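Local coordinates for protein aminoglycoside phosphotransferase (Alicyclobacillus acidocaldarius subsp. acidocaldarius, PDB 4PDY) that probably transfers phosphate groups as a member of the aminoglycoside phosphotransferase family, which shares the protein kinase-like fold, at residues Val154-Trp162 with Glu198-Arg206. Numbering follows the deposited sequence.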
loop_
_atom_site.group_PDB
_atom_site.type_symbol
_atom_site.label_atom_id
_atom_site.label_comp_id
_atom_site.label_asym_id
_atom_site.label_seq_id
_atom_site.Cartn_x
_atom_site.Cartn_y
_atom_site.Cartn_z
ATOM N N VAL A 154 2.819 -14.944 -4.018
ATOM C CA VAL A 154 3.613 -13.834 -4.535
ATOM C C VAL A 154 4.491 -14.290 -5.715
ATOM O O VAL A 154 4.633 -13.562 -6.687
ATOM C CB VAL A 154 4.410 -13.105 -3.416
ATOM C CG1 VAL A 154 5.541 -13.964 -2.862
ATOM C CG2 VAL A 154 4.970 -11.786 -3.915
ATOM N N PHE A 155 5.079 -15.490 -5.652
ATOM C CA PHE A 155 5.853 -15.976 -6.793
ATOM C C PHE A 155 5.002 -15.989 -8.076
ATOM O O PHE A 155 5.428 -15.491 -9.110
ATOM C CB PHE A 155 6.456 -17.366 -6.550
ATOM C CG PHE A 155 7.120 -17.943 -7.771
ATOM C CD1 PHE A 155 8.420 -17.575 -8.110
ATOM C CD2 PHE A 155 6.445 -18.837 -8.597
ATOM C CE1 PHE A 155 9.035 -18.098 -9.232
ATOM C CE2 PHE A 155 7.050 -19.327 -9.740
ATOM C CZ PHE A 155 8.340 -18.961 -10.059
ATOM N N GLY A 156 3.812 -16.576 -8.005
ATOM C CA GLY A 156 2.964 -16.725 -9.194
ATOM C C GLY A 156 2.566 -15.380 -9.771
ATOM O O GLY A 156 2.476 -15.224 -10.983
ATOM N N LEU A 157 2.315 -14.418 -8.895
ATOM C CA LEU A 157 1.957 -13.070 -9.318
ATOM C C LEU A 157 3.077 -12.450 -10.153
ATOM O O LEU A 157 2.859 -11.958 -11.260
ATOM C CB LEU A 157 1.675 -12.220 -8.080
ATOM C CG LEU A 157 1.343 -10.745 -8.267
ATOM C CD1 LEU A 157 -0.042 -10.557 -8.880
ATOM C CD2 LEU A 157 1.428 -10.063 -6.911
ATOM N N PHE A 158 4.296 -12.521 -9.634
ATOM C CA PHE A 158 5.429 -11.952 -10.328
ATOM C C PHE A 158 5.834 -12.762 -11.567
ATOM O O PHE A 158 6.257 -12.176 -12.573
ATOM C CB PHE A 158 6.584 -11.697 -9.364
ATOM C CG PHE A 158 6.384 -10.447 -8.518
ATOM C CD1 PHE A 158 6.479 -9.185 -9.085
ATOM C CD2 PHE A 158 6.049 -10.533 -7.183
ATOM C CE1 PHE A 158 6.281 -8.035 -8.332
ATOM C CE2 PHE A 158 5.848 -9.392 -6.419
ATOM C CZ PHE A 158 5.973 -8.149 -6.992
ATOM N N GLN A 159 5.694 -14.098 -11.511
ATOM C CA GLN A 159 5.952 -14.907 -12.695
ATOM C C GLN A 159 5.032 -14.499 -13.852
ATOM O O GLN A 159 5.465 -14.375 -14.994
ATOM C CB GLN A 159 5.785 -16.382 -12.384
ATOM C CG GLN A 159 6.038 -17.262 -13.581
ATOM C CD GLN A 159 6.042 -18.707 -13.188
ATOM O OE1 GLN A 159 5.034 -19.242 -12.726
ATOM N NE2 GLN A 159 7.191 -19.330 -13.324
ATOM N N ALA A 160 3.759 -14.277 -13.538
ATOM C CA ALA A 160 2.793 -13.877 -14.545
ATOM C C ALA A 160 3.133 -12.500 -15.119
ATOM O O ALA A 160 3.058 -12.279 -16.328
ATOM C CB ALA A 160 1.390 -13.877 -13.950
ATOM N N ARG A 161 3.551 -11.597 -14.238
ATOM C CA ARG A 161 3.950 -10.245 -14.669
ATOM C C ARG A 161 5.175 -10.281 -15.585
ATOM O O ARG A 161 5.243 -9.564 -16.582
ATOM C CB ARG A 161 4.199 -9.325 -13.469
ATOM C CG ARG A 161 2.914 -9.038 -12.709
ATOM C CD ARG A 161 3.189 -8.351 -11.391
ATOM N NE ARG A 161 1.938 -7.897 -10.778
ATOM C CZ ARG A 161 1.862 -7.389 -9.555
ATOM N NH1 ARG A 161 2.954 -7.286 -8.805
ATOM N NH2 ARG A 161 0.693 -6.977 -9.079
ATOM N N TRP A 162 6.124 -11.170 -15.269
ATOM C CA TRP A 162 7.297 -11.304 -16.117
ATOM C C TRP A 162 6.892 -11.816 -17.520
ATOM O O TRP A 162 7.331 -11.301 -18.547
ATOM C CB TRP A 162 8.331 -12.259 -15.484
ATOM C CG TRP A 162 9.349 -12.767 -16.483
ATOM C CD1 TRP A 162 9.626 -14.074 -16.780
ATOM C CD2 TRP A 162 10.151 -11.978 -17.361
ATOM N NE1 TRP A 162 10.569 -14.142 -17.780
ATOM C CE2 TRP A 162 10.899 -12.867 -18.163
ATOM C CE3 TRP A 162 10.293 -10.596 -17.562
ATOM C CZ2 TRP A 162 11.806 -12.421 -19.128
ATOM C CZ3 TRP A 162 11.186 -10.150 -18.530
ATOM C CH2 TRP A 162 11.932 -11.065 -19.305
ATOM N N GLU A 198 16.400 -12.035 -11.715
ATOM C CA GLU A 198 17.005 -12.001 -10.380
ATOM C C GLU A 198 15.931 -12.040 -9.310
ATOM O O GLU A 198 16.089 -12.704 -8.295
ATOM C CB GLU A 198 17.904 -10.773 -10.202
ATOM C CG GLU A 198 19.168 -10.825 -11.055
ATOM C CD GLU A 198 20.036 -9.582 -10.943
ATOM O OE1 GLU A 198 19.719 -8.715 -10.127
ATOM O OE2 GLU A 198 21.055 -9.478 -11.660
ATOM N N SER A 199 14.822 -11.337 -9.560
ATOM C CA SER A 199 13.706 -11.352 -8.615
ATOM C C SER A 199 13.083 -12.741 -8.456
ATOM O O SER A 199 12.917 -13.237 -7.340
ATOM C CB SER A 199 12.636 -10.343 -9.054
ATOM O OG SER A 199 11.441 -10.506 -8.304
ATOM N N LEU A 200 12.757 -13.371 -9.579
ATOM C CA LEU A 200 12.149 -14.694 -9.528
ATOM C C LEU A 200 13.106 -15.715 -8.905
ATOM O O LEU A 200 12.655 -16.564 -8.166
ATOM C CB LEU A 200 11.688 -15.140 -10.911
ATOM C CG LEU A 200 10.570 -14.288 -11.541
ATOM C CD1 LEU A 200 10.291 -14.758 -12.958
ATOM C CD2 LEU A 200 9.302 -14.353 -10.719
ATOM N N ALA A 201 14.414 -15.581 -9.147
ATOM C CA ALA A 201 15.398 -16.468 -8.493
ATOM C C ALA A 201 15.359 -16.302 -6.970
ATOM O O ALA A 201 15.431 -17.271 -6.209
ATOM C CB ALA A 201 16.810 -16.229 -9.026
ATOM N N LEU A 202 15.205 -15.057 -6.509
ATOM C CA LEU A 202 15.103 -14.821 -5.069
ATOM C C LEU A 202 13.841 -15.422 -4.482
ATOM O O LEU A 202 13.876 -16.014 -3.406
ATOM C CB LEU A 202 15.159 -13.331 -4.728
ATOM C CG LEU A 202 16.558 -12.716 -4.726
ATOM C CD1 LEU A 202 16.429 -11.205 -4.692
ATOM C CD2 LEU A 202 17.376 -13.202 -3.545
ATOM N N PHE A 203 12.728 -15.302 -5.193
ATOM C CA PHE A 203 11.483 -15.926 -4.741
ATOM C C PHE A 203 11.576 -17.457 -4.646
ATOM O O PHE A 203 10.847 -18.052 -3.869
ATOM C CB PHE A 203 10.303 -15.540 -5.639
ATOM C CG PHE A 203 9.770 -14.138 -5.411
ATOM C CD1 PHE A 203 9.223 -13.753 -4.184
ATOM C CD2 PHE A 203 9.780 -13.230 -6.445
ATOM C CE1 PHE A 203 8.718 -12.469 -3.998
ATOM C CE2 PHE A 203 9.282 -11.947 -6.260
ATOM C CZ PHE A 203 8.754 -11.576 -5.040
ATOM N N GLU A 204 12.465 -18.062 -5.442
ATOM C CA GLU A 204 12.709 -19.525 -5.454
ATOM C C GLU A 204 13.742 -19.982 -4.422
ATOM O O GLU A 204 13.931 -21.181 -4.235
ATOM C CB GLU A 204 13.114 -19.950 -6.868
ATOM C CG GLU A 204 11.984 -19.746 -7.864
ATOM C CD GLU A 204 12.330 -20.166 -9.271
ATOM O OE1 GLU A 204 13.528 -20.184 -9.621
ATOM O OE2 GLU A 204 11.392 -20.468 -10.041
ATOM N N ASP A 205 14.384 -19.045 -3.734
ATOM C CA ASP A 205 15.352 -19.381 -2.709
ATOM C C ASP A 205 14.658 -19.914 -1.463
ATOM O O ASP A 205 13.651 -19.371 -0.991
ATOM C CB ASP A 205 16.241 -18.176 -2.346
ATOM C CG ASP A 205 17.285 -17.853 -3.424
ATOM O OD1 ASP A 205 17.648 -18.760 -4.219
ATOM O OD2 ASP A 205 17.761 -16.684 -3.474
ATOM N N ARG A 206 15.223 -20.971 -0.903
ATOM C CA ARG A 206 14.575 -21.667 0.198
ATOM C C ARG A 206 14.398 -20.791 1.450
ATOM O O ARG A 206 13.403 -20.902 2.172
ATOM C CB ARG A 206 15.347 -22.972 0.479
ATOM C CG ARG A 206 16.796 -22.762 0.905
ATOM C CD ARG A 206 17.724 -23.880 0.427
ATOM N NE ARG A 206 18.847 -24.098 1.336
ATOM C CZ ARG A 206 18.762 -24.620 2.562
ATOM N NH1 ARG A 206 17.591 -24.989 3.076
ATOM N NH2 ARG A 206 19.867 -24.773 3.286
#
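Phe-158 and Phe-203 meet with their rings nearly parallel, the planes 18° apart, yet slid so far past each other that they scarcely overlap. CD2 of Phe-158 touches CZ of Phe-203 at 3.6 Å, while the ring centroids stand 5.3 Å apart. Beside this near-parallel pair, Val-154 touches both rings: its CG2 lies at the edge of Phe-158, and its CG1 is 3.7 Å from CE1 of Phe-203. Since CG of Phe-203 lies anti to its own carbonyl carbon (chi1 -76°), the ring reaches into the notch between Val-154 and Phe-158, one helical turn apart. Its CB meets the Phe-155 ring at the edge, 3.7 Å from CD1. The second element is a knob-into-hole: Leu-200 seats itself among Phe-155, Phe-158, Gln-159 and Trp-162, with CD2 against the backbone, 3.7 Å from N of Gln-159, and CD1 3.9 Å from CD1 of the Trp-162 indole. At the more open margin the extended Glu-204 brings its carboxylate obliquely to the Phe-155 ring, OE2 3.4 Å from CZ. With an alanine here in place of Phe-203, Val-154 and Phe-158 would probably lose their shared aromatic partner and a gap would open between the helices. Phe-301 meets Phe-158, and Ala-297 and Ile-298 of helix 289-300 touch Phe-203, so the contact lies within the helical part of this kinase-like fold, well away from the bound histidine. The segments 154-162 and 198-203 run nearly antiparallel, at 160°; with no polar bond between them, side-chain fit and buried apolar surface probably set how they sit together.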